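Local coordinates for uncharacterized protein (Bacillus cereus, PDB 4QVU), which is of unknown function but has a HIT-like fold, binds zinc, and may be related to the galactose-1-phosphate uridylyltransferases, at residues L64-N69 and R83-F88; D72-Y77 and S202-F207; T195-G200 and V219-V224. All blocks are in the same frame, centred on the assembly; numbering follows the deposited sequence.

Contact 1: residues L64-N69 and R83-F88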
# COMPACT_ATOMS: atom_id res chain seq x y z
N LEU A 64 29.10 14.52 -10.08
CA LEU A 64 29.07 15.08 -11.42
C LEU A 64 28.60 16.55 -11.37
O LEU A 64 27.40 16.81 -11.23
CB LEU A 64 28.15 14.23 -12.31
CG LEU A 64 28.36 14.32 -13.83
CD1 LEU A 64 28.03 13.01 -14.51
CD2 LEU A 64 27.55 15.46 -14.43
N ILE A 65 29.54 17.50 -11.48
CA ILE A 65 29.26 18.94 -11.48
C ILE A 65 28.71 19.29 -12.87
O ILE A 65 29.36 18.99 -13.87
CB ILE A 65 30.51 19.78 -11.06
CG1 ILE A 65 30.83 19.61 -9.56
CG2 ILE A 65 30.35 21.26 -11.37
CD1 ILE A 65 31.60 18.38 -9.19
N GLU A 66 27.51 19.89 -12.92
CA GLU A 66 26.75 20.20 -14.13
C GLU A 66 27.13 21.53 -14.80
O GLU A 66 26.81 21.71 -15.98
CB GLU A 66 25.26 20.27 -13.79
CG GLU A 66 24.70 19.09 -13.01
CD GLU A 66 23.28 19.22 -12.50
OE1 GLU A 66 22.56 20.17 -12.91
OE2 GLU A 66 22.87 18.36 -11.70
N THR A 67 27.71 22.49 -14.05
CA THR A 67 28.06 23.82 -14.58
C THR A 67 29.14 24.47 -13.69
O THR A 67 29.32 24.05 -12.55
CB THR A 67 26.80 24.74 -14.72
OG1 THR A 67 27.18 26.07 -15.06
CG2 THR A 67 25.90 24.75 -13.47
N ASP A 68 29.84 25.49 -14.22
CA ASP A 68 30.89 26.24 -13.50
C ASP A 68 30.28 27.47 -12.78
O ASP A 68 31.01 28.32 -12.26
CB ASP A 68 31.99 26.67 -14.48
N ASN A 69 28.94 27.53 -12.73
CA ASN A 69 28.14 28.60 -12.14
C ASN A 69 27.25 28.06 -11.01
O ASN A 69 26.71 26.96 -11.14
CB ASN A 69 27.31 29.25 -13.26
CG ASN A 69 26.37 30.36 -12.86
OD1 ASN A 69 25.25 30.44 -13.37
ND2 ASN A 69 26.81 31.26 -11.99
N ARG A 83 21.04 18.83 -23.14
CA ARG A 83 21.30 17.67 -24.02
C ARG A 83 22.69 17.08 -23.73
O ARG A 83 22.81 15.85 -23.60
CB ARG A 83 21.20 18.06 -25.51
N SER A 84 23.73 17.94 -23.63
CA SER A 84 25.12 17.55 -23.35
C SER A 84 25.26 16.97 -21.94
O SER A 84 25.98 15.99 -21.77
CB SER A 84 26.06 18.73 -23.52
OG SER A 84 26.08 19.20 -24.86
N LEU A 85 24.55 17.54 -20.94
CA LEU A 85 24.61 17.07 -19.56
C LEU A 85 24.01 15.66 -19.44
O LEU A 85 24.64 14.80 -18.81
CB LEU A 85 23.91 18.04 -18.59
CG LEU A 85 23.83 17.60 -17.12
CD1 LEU A 85 25.21 17.54 -16.47
CD2 LEU A 85 22.92 18.50 -16.32
N ILE A 86 22.83 15.40 -20.05
CA ILE A 86 22.19 14.09 -19.97
C ILE A 86 23.02 13.08 -20.79
O ILE A 86 23.24 11.97 -20.30
CB ILE A 86 20.69 14.16 -20.40
CG1 ILE A 86 19.86 14.98 -19.36
CG2 ILE A 86 20.05 12.78 -20.66
CD1 ILE A 86 19.84 14.47 -17.87
N ARG A 87 23.56 13.47 -21.96
CA ARG A 87 24.40 12.58 -22.76
C ARG A 87 25.67 12.17 -21.99
O ARG A 87 25.98 10.99 -21.94
CB ARG A 87 24.76 13.21 -24.10
CG ARG A 87 23.67 12.97 -25.13
CD ARG A 87 23.97 13.63 -26.46
NE ARG A 87 23.01 13.17 -27.47
CZ ARG A 87 23.01 13.57 -28.74
NH1 ARG A 87 23.91 14.45 -29.17
NH2 ARG A 87 22.11 13.10 -29.59
N PHE A 88 26.36 13.12 -21.35
CA PHE A 88 27.57 12.86 -20.55
C PHE A 88 27.25 11.91 -19.38
O PHE A 88 27.93 10.89 -19.22
CB PHE A 88 28.15 14.19 -20.03
CG PHE A 88 29.47 14.12 -19.30
CD1 PHE A 88 30.67 14.25 -19.99
CD2 PHE A 88 29.51 13.97 -17.92
CE1 PHE A 88 31.89 14.23 -19.30
CE2 PHE A 88 30.73 13.95 -17.23
CZ PHE A 88 31.91 14.07 -17.93

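Contact 2: residues D72-Y77 and S202-F207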
# COMPACT_ATOMS: atom_id res chain seq x y z
N ASP A 72 22.85 28.61 -12.10
CA ASP A 72 22.16 27.72 -13.04
C ASP A 72 21.86 26.33 -12.47
O ASP A 72 22.58 25.82 -11.61
CB ASP A 72 22.98 27.55 -14.32
CG ASP A 72 22.88 28.70 -15.31
OD1 ASP A 72 22.73 29.86 -14.87
OD2 ASP A 72 22.99 28.44 -16.53
N HIS A 73 20.77 25.73 -13.01
CA HIS A 73 20.25 24.38 -12.72
C HIS A 73 19.41 23.90 -13.95
O HIS A 73 19.34 24.63 -14.95
CB HIS A 73 19.45 24.36 -11.40
CG HIS A 73 18.21 25.20 -11.39
ND1 HIS A 73 18.27 26.57 -11.24
CD2 HIS A 73 16.91 24.82 -11.41
CE1 HIS A 73 17.02 26.98 -11.22
NE2 HIS A 73 16.16 25.97 -11.32
N ILE A 74 18.83 22.66 -13.91
CA ILE A 74 18.08 22.02 -15.01
C ILE A 74 17.02 22.97 -15.64
O ILE A 74 17.00 23.09 -16.86
CB ILE A 74 17.43 20.68 -14.58
CG1 ILE A 74 18.52 19.60 -14.36
CG2 ILE A 74 16.38 20.18 -15.59
CD1 ILE A 74 18.05 18.24 -13.88
N ALA A 75 16.19 23.65 -14.82
CA ALA A 75 15.14 24.56 -15.30
C ALA A 75 15.68 25.77 -16.11
O ALA A 75 14.98 26.26 -17.00
CB ALA A 75 14.33 25.08 -14.13
N THR A 76 16.92 26.22 -15.83
CA THR A 76 17.57 27.38 -16.46
C THR A 76 18.38 27.00 -17.73
O THR A 76 18.33 27.77 -18.70
CB THR A 76 18.49 28.07 -15.42
OG1 THR A 76 17.66 28.58 -14.38
CG2 THR A 76 19.30 29.22 -15.99
N TYR A 77 19.12 25.85 -17.73
CA TYR A 77 20.02 25.40 -18.82
C TYR A 77 19.43 25.51 -20.23
O TYR A 77 18.23 25.27 -20.44
CB TYR A 77 20.44 23.92 -18.66
CG TYR A 77 21.16 23.57 -17.37
CD1 TYR A 77 22.04 24.47 -16.77
CD2 TYR A 77 21.07 22.29 -16.83
CE1 TYR A 77 22.71 24.15 -15.59
CE2 TYR A 77 21.74 21.96 -15.65
CZ TYR A 77 22.56 22.89 -15.04
OH TYR A 77 23.21 22.57 -13.88
N SER A 202 10.32 23.59 -5.11
CA SER A 202 11.73 23.92 -4.77
C SER A 202 12.68 22.68 -4.66
O SER A 202 13.88 22.86 -4.87
CB SER A 202 11.83 24.69 -3.46
OG SER A 202 11.70 23.87 -2.30
N SER A 203 12.17 21.48 -4.31
CA SER A 203 12.98 20.26 -4.16
C SER A 203 12.47 19.10 -5.00
O SER A 203 11.26 18.86 -5.09
CB SER A 203 13.05 19.80 -2.71
OG SER A 203 13.65 20.77 -1.86
N TYR A 204 13.42 18.32 -5.57
CA TYR A 204 13.11 17.13 -6.35
C TYR A 204 14.31 16.20 -6.40
O TYR A 204 15.43 16.59 -6.06
CB TYR A 204 12.65 17.48 -7.79
CG TYR A 204 13.73 18.09 -8.67
CD1 TYR A 204 14.55 17.30 -9.46
CD2 TYR A 204 13.89 19.48 -8.74
CE1 TYR A 204 15.54 17.86 -10.27
CE2 TYR A 204 14.87 20.05 -9.56
CZ TYR A 204 15.69 19.23 -10.32
OH TYR A 204 16.66 19.78 -11.13
N ASN A 205 14.07 15.00 -6.91
CA ASN A 205 15.08 13.99 -7.18
C ASN A 205 14.93 13.43 -8.57
O ASN A 205 13.80 13.29 -9.06
CB ASN A 205 14.98 12.83 -6.19
CG ASN A 205 15.45 13.06 -4.78
OD1 ASN A 205 14.69 12.88 -3.85
ND2 ASN A 205 16.72 13.30 -4.58
N LEU A 206 16.06 13.07 -9.18
CA LEU A 206 16.09 12.31 -10.42
C LEU A 206 16.65 10.97 -10.11
O LEU A 206 17.64 10.91 -9.40
CB LEU A 206 16.88 12.96 -11.58
CG LEU A 206 16.55 14.36 -12.06
CD1 LEU A 206 17.41 14.69 -13.26
CD2 LEU A 206 15.07 14.51 -12.44
N PHE A 207 16.02 9.91 -10.61
CA PHE A 207 16.53 8.55 -10.46
C PHE A 207 16.55 7.89 -11.81
O PHE A 207 15.55 7.94 -12.52
CB PHE A 207 15.74 7.70 -9.46
CG PHE A 207 15.65 8.29 -8.08
CD1 PHE A 207 16.75 8.27 -7.23
CD2 PHE A 207 14.47 8.85 -7.63
CE1 PHE A 207 16.67 8.83 -5.96
CE2 PHE A 207 14.39 9.40 -6.36
CZ PHE A 207 15.49 9.39 -5.53

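Contact 3: residues T195-G200 and V219-V224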
# COMPACT_ATOMS: atom_id res chain seq x y z
N THR A 195 7.65 25.19 -10.65
CA THR A 195 6.75 26.31 -10.92
C THR A 195 5.28 26.06 -10.50
O THR A 195 4.76 26.87 -9.74
CB THR A 195 6.79 26.64 -12.42
OG1 THR A 195 8.14 26.88 -12.81
CG2 THR A 195 5.93 27.85 -12.79
N ASP A 196 4.60 25.01 -11.02
CA ASP A 196 3.16 24.85 -10.79
C ASP A 196 2.77 23.77 -9.79
O ASP A 196 1.79 23.99 -9.08
CB ASP A 196 2.44 24.56 -12.10
CG ASP A 196 2.35 25.79 -12.99
OD1 ASP A 196 1.89 26.85 -12.50
OD2 ASP A 196 2.72 25.69 -14.17
N PHE A 197 3.48 22.62 -9.73
CA PHE A 197 3.15 21.56 -8.77
C PHE A 197 3.22 22.13 -7.35
O PHE A 197 4.27 22.66 -6.96
CB PHE A 197 4.11 20.37 -8.94
CG PHE A 197 3.78 19.14 -8.12
CD1 PHE A 197 2.79 18.26 -8.53
CD2 PHE A 197 4.49 18.85 -6.96
CE1 PHE A 197 2.50 17.11 -7.78
CE2 PHE A 197 4.20 17.70 -6.21
CZ PHE A 197 3.22 16.83 -6.63
N HIS A 198 2.07 22.11 -6.62
CA HIS A 198 1.91 22.63 -5.24
C HIS A 198 2.28 24.14 -5.16
O HIS A 198 2.72 24.61 -4.11
CB HIS A 198 2.77 21.81 -4.24
CG HIS A 198 2.21 20.48 -3.86
ND1 HIS A 198 2.05 20.12 -2.53
CD2 HIS A 198 1.75 19.47 -4.65
CE1 HIS A 198 1.52 18.90 -2.55
NE2 HIS A 198 1.33 18.47 -3.80
N LYS A 199 2.09 24.87 -6.28
CA LYS A 199 2.38 26.29 -6.50
C LYS A 199 3.90 26.58 -6.29
O LYS A 199 4.28 27.67 -5.85
CB LYS A 199 1.51 27.19 -5.59
N GLY A 200 4.75 25.61 -6.65
CA GLY A 200 6.20 25.68 -6.49
C GLY A 200 6.66 24.70 -5.44
O GLY A 200 6.21 24.78 -4.29
N VAL A 219 11.32 11.19 -11.96
CA VAL A 219 11.35 12.56 -11.42
C VAL A 219 10.42 12.56 -10.22
O VAL A 219 9.23 12.26 -10.38
CB VAL A 219 10.98 13.66 -12.47
CG1 VAL A 219 11.36 15.04 -11.96
CG2 VAL A 219 11.64 13.40 -13.83
N VAL A 220 10.95 12.82 -9.02
CA VAL A 220 10.18 12.75 -7.78
C VAL A 220 10.18 14.10 -7.03
O VAL A 220 11.22 14.48 -6.48
CB VAL A 220 10.73 11.62 -6.84
CG1 VAL A 220 9.86 11.42 -5.61
CG2 VAL A 220 10.91 10.29 -7.59
N PRO A 221 9.03 14.83 -6.94
CA PRO A 221 9.01 16.04 -6.11
C PRO A 221 9.22 15.70 -4.64
O PRO A 221 8.81 14.63 -4.17
CB PRO A 221 7.60 16.62 -6.35
CG PRO A 221 7.06 15.88 -7.53
CD PRO A 221 7.70 14.54 -7.50
N ARG A 222 9.93 16.57 -3.93
CA ARG A 222 10.23 16.38 -2.52
C ARG A 222 9.77 17.62 -1.77
O ARG A 222 10.09 18.75 -2.14
CB ARG A 222 11.74 16.10 -2.33
CG ARG A 222 12.28 14.83 -3.02
CD ARG A 222 11.80 13.50 -2.45
NE ARG A 222 12.10 13.36 -1.02
CZ ARG A 222 13.20 12.80 -0.52
NH1 ARG A 222 14.11 12.28 -1.33
NH2 ARG A 222 13.38 12.73 0.78
N PHE A 223 8.93 17.41 -0.77
CA PHE A 223 8.30 18.48 0.01
C PHE A 223 7.95 17.97 1.40
O PHE A 223 7.75 16.77 1.57
CB PHE A 223 7.03 19.01 -0.71
CG PHE A 223 6.07 17.94 -1.18
CD1 PHE A 223 6.25 17.31 -2.41
CD2 PHE A 223 5.01 17.53 -0.38
CE1 PHE A 223 5.40 16.27 -2.82
CE2 PHE A 223 4.15 16.50 -0.80
CZ PHE A 223 4.35 15.88 -2.02
N VAL A 224 7.88 18.87 2.38
CA VAL A 224 7.46 18.47 3.72
C VAL A 224 5.94 18.32 3.63
O VAL A 224 5.24 19.26 3.26
CB VAL A 224 7.94 19.44 4.84
CG1 VAL A 224 7.38 19.04 6.20
CG2 VAL A 224 9.47 19.49 4.90

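Contact 1: residues L64-N69 and R83-F88
Leu64 and Leu85 pass alongside each other in opposite directions, and one methyl of each makes the contact: CD2 of Leu64 lies 3.7 Å from CD1 of Leu85. The other branch of Leu64 serves a second neighbour. Its CD1 meets Phe88 at the ring edge, close to the ring plane, 3.8 Å from Phe88 CD2, and the two side chains run at a slant to one another. Leu85 and Phe88 stand three residues apart on one side of the helix, and both have CG anti to the backbone N (chi1 176° and -174°), which sends them from the helix toward the strand end. This is a helix packed against a sheet within the HIT-like fold: helix 79-97 lies over the end of strand 59-65, and Ile46 of the neighbouring strand 46-50 touches Leu64, Leu85 and Phe88 alike. The Glu66 side chain, from CB to OE1, lies along the Leu85 methyls and crosses them at a slant, with CG 3.8 Å from Leu85 CD2. Extended beyond CG (chi2 172°), it takes OE1 along that methyl to Tyr77, whose OH is hydrogen-bonded to Glu66 OE1, while Lys109 forms a long, weak ion pair with OE2.

Contact 2: residues D72-Y77 and S202-F207
Ile74 bears with its tip on both Tyr204 and Leu206, two residues on the same side of strand 203-211 in the antiparallel sheet of this HIT-like fold, and thereby joins the loop between strand 59-65 and helix 79-97 to the middle of that sheet. The evidence is in the side chains, because the backbones stay well apart: the nearest CA atoms, those of Ile74 and Leu206, are 10.9 Å from each other.

The apolar part of the contact centres on one methyl. Ile74 CD1 and Leu206 CD1 meet tip to tip at 3.7 Å, a consequence of the extended end of the isoleucine (chi2 178°). Helix 179-195 closes in on the same cluster, with Val190 against Ile74 and Tyr204, and Ile186 against Leu206.

Toward Tyr204 the partner is the hydroxyl end, which lies along CB, CG1 and CD1 of Ile74. The two side chains cross at a slant, with CD1 near the ring plane; the nearest ring carbon, Tyr204 CZ, is 4.4 Å from Ile74 CD1. His111 of strand 104-111 stacks on the ring.

Tyr204 OH is hydrogen-bonded to Lys109 NZ of strand 104-111, which gives this buried hydroxyl a polar partner amid hydrocarbon. In the loop, His73 O accepts from both Thr76 N and Tyr77 N, each at 3.0 Å. Between the segments, Tyr204 OH is 3.4 Å from Ile74 CD1 and 3.6 Å from Ile74 CB.

Contact 3: residues T195-G200 and V219-V224
Phe197 crosses Pro221 at about a right angle, and its CE2 atom is 3.6 Å from CB of the proline, with CG of the same proline ring equally near. That CE2 corner also faces the next aromatic residue across the contact: Phe223 CE1 lies 3.9 Å from Phe197 CE2, in the plane of the Phe197 ring and at its edge. His198 supplies the third approach. Its CE1 sits over one face of Phe223, 4.0 Å above the plane and displaced toward the rim. The two rings are inclined at 36° with centroids 4.7 Å apart, an oblique aromatic pair.

The loop after helix 179-195 is bent by two successive backbone bonds, Lys199 N to Asp196 O and Gly200 N to Phe197 O, and by positive phi at His198 and Lys199 (58° and 60°), consistent with its presenting Phe197 and His198 together. His198 CD2 lies over one face of the neighbouring Phe197 ring, toward its rim. Phe223 CG is placed between its own backbone N and carbonyl carbon (chi1 49°), which turns the ring toward the loop.

Further out, Tyr192 and Ile193 of helix 179-195 touch Phe197 and Pro221 respectively, while Phe169 of strand 169-173 also packs on Pro221. The contact thus joins the loop between helix 179-195 and strand 203-211 to Pro221 on strand 214-222, which lies in the sheet between strands 203-211 and 169-173, and to Phe223 in the chain that follows.

In the fold
The three contacts are spread along one antiparallel sheet. Contacts 1 and 2 have centres about 12 Å apart and touch around Tyr77, on which Leu85 and Thr67 pack; contacts 2 and 3, about 11 Å apart between centres, are joined through the neighbouring strands 203-211 and 214-222, including the bond of Asn205 OD1 to Arg222 NH1. Contacts 1 and 3 are about 23 Å apart between centres and do not touch. Along the chain, contact 1 closes before contact 3 opens, whereas the segments of contact 2 alternate with those of each. Segment 72-77 belongs to the N-terminal DUF4931 domain and 202-207 to the C-terminal one, so contact 2 itself bridges them. Contacts 2 and 3 also reach a second subunit.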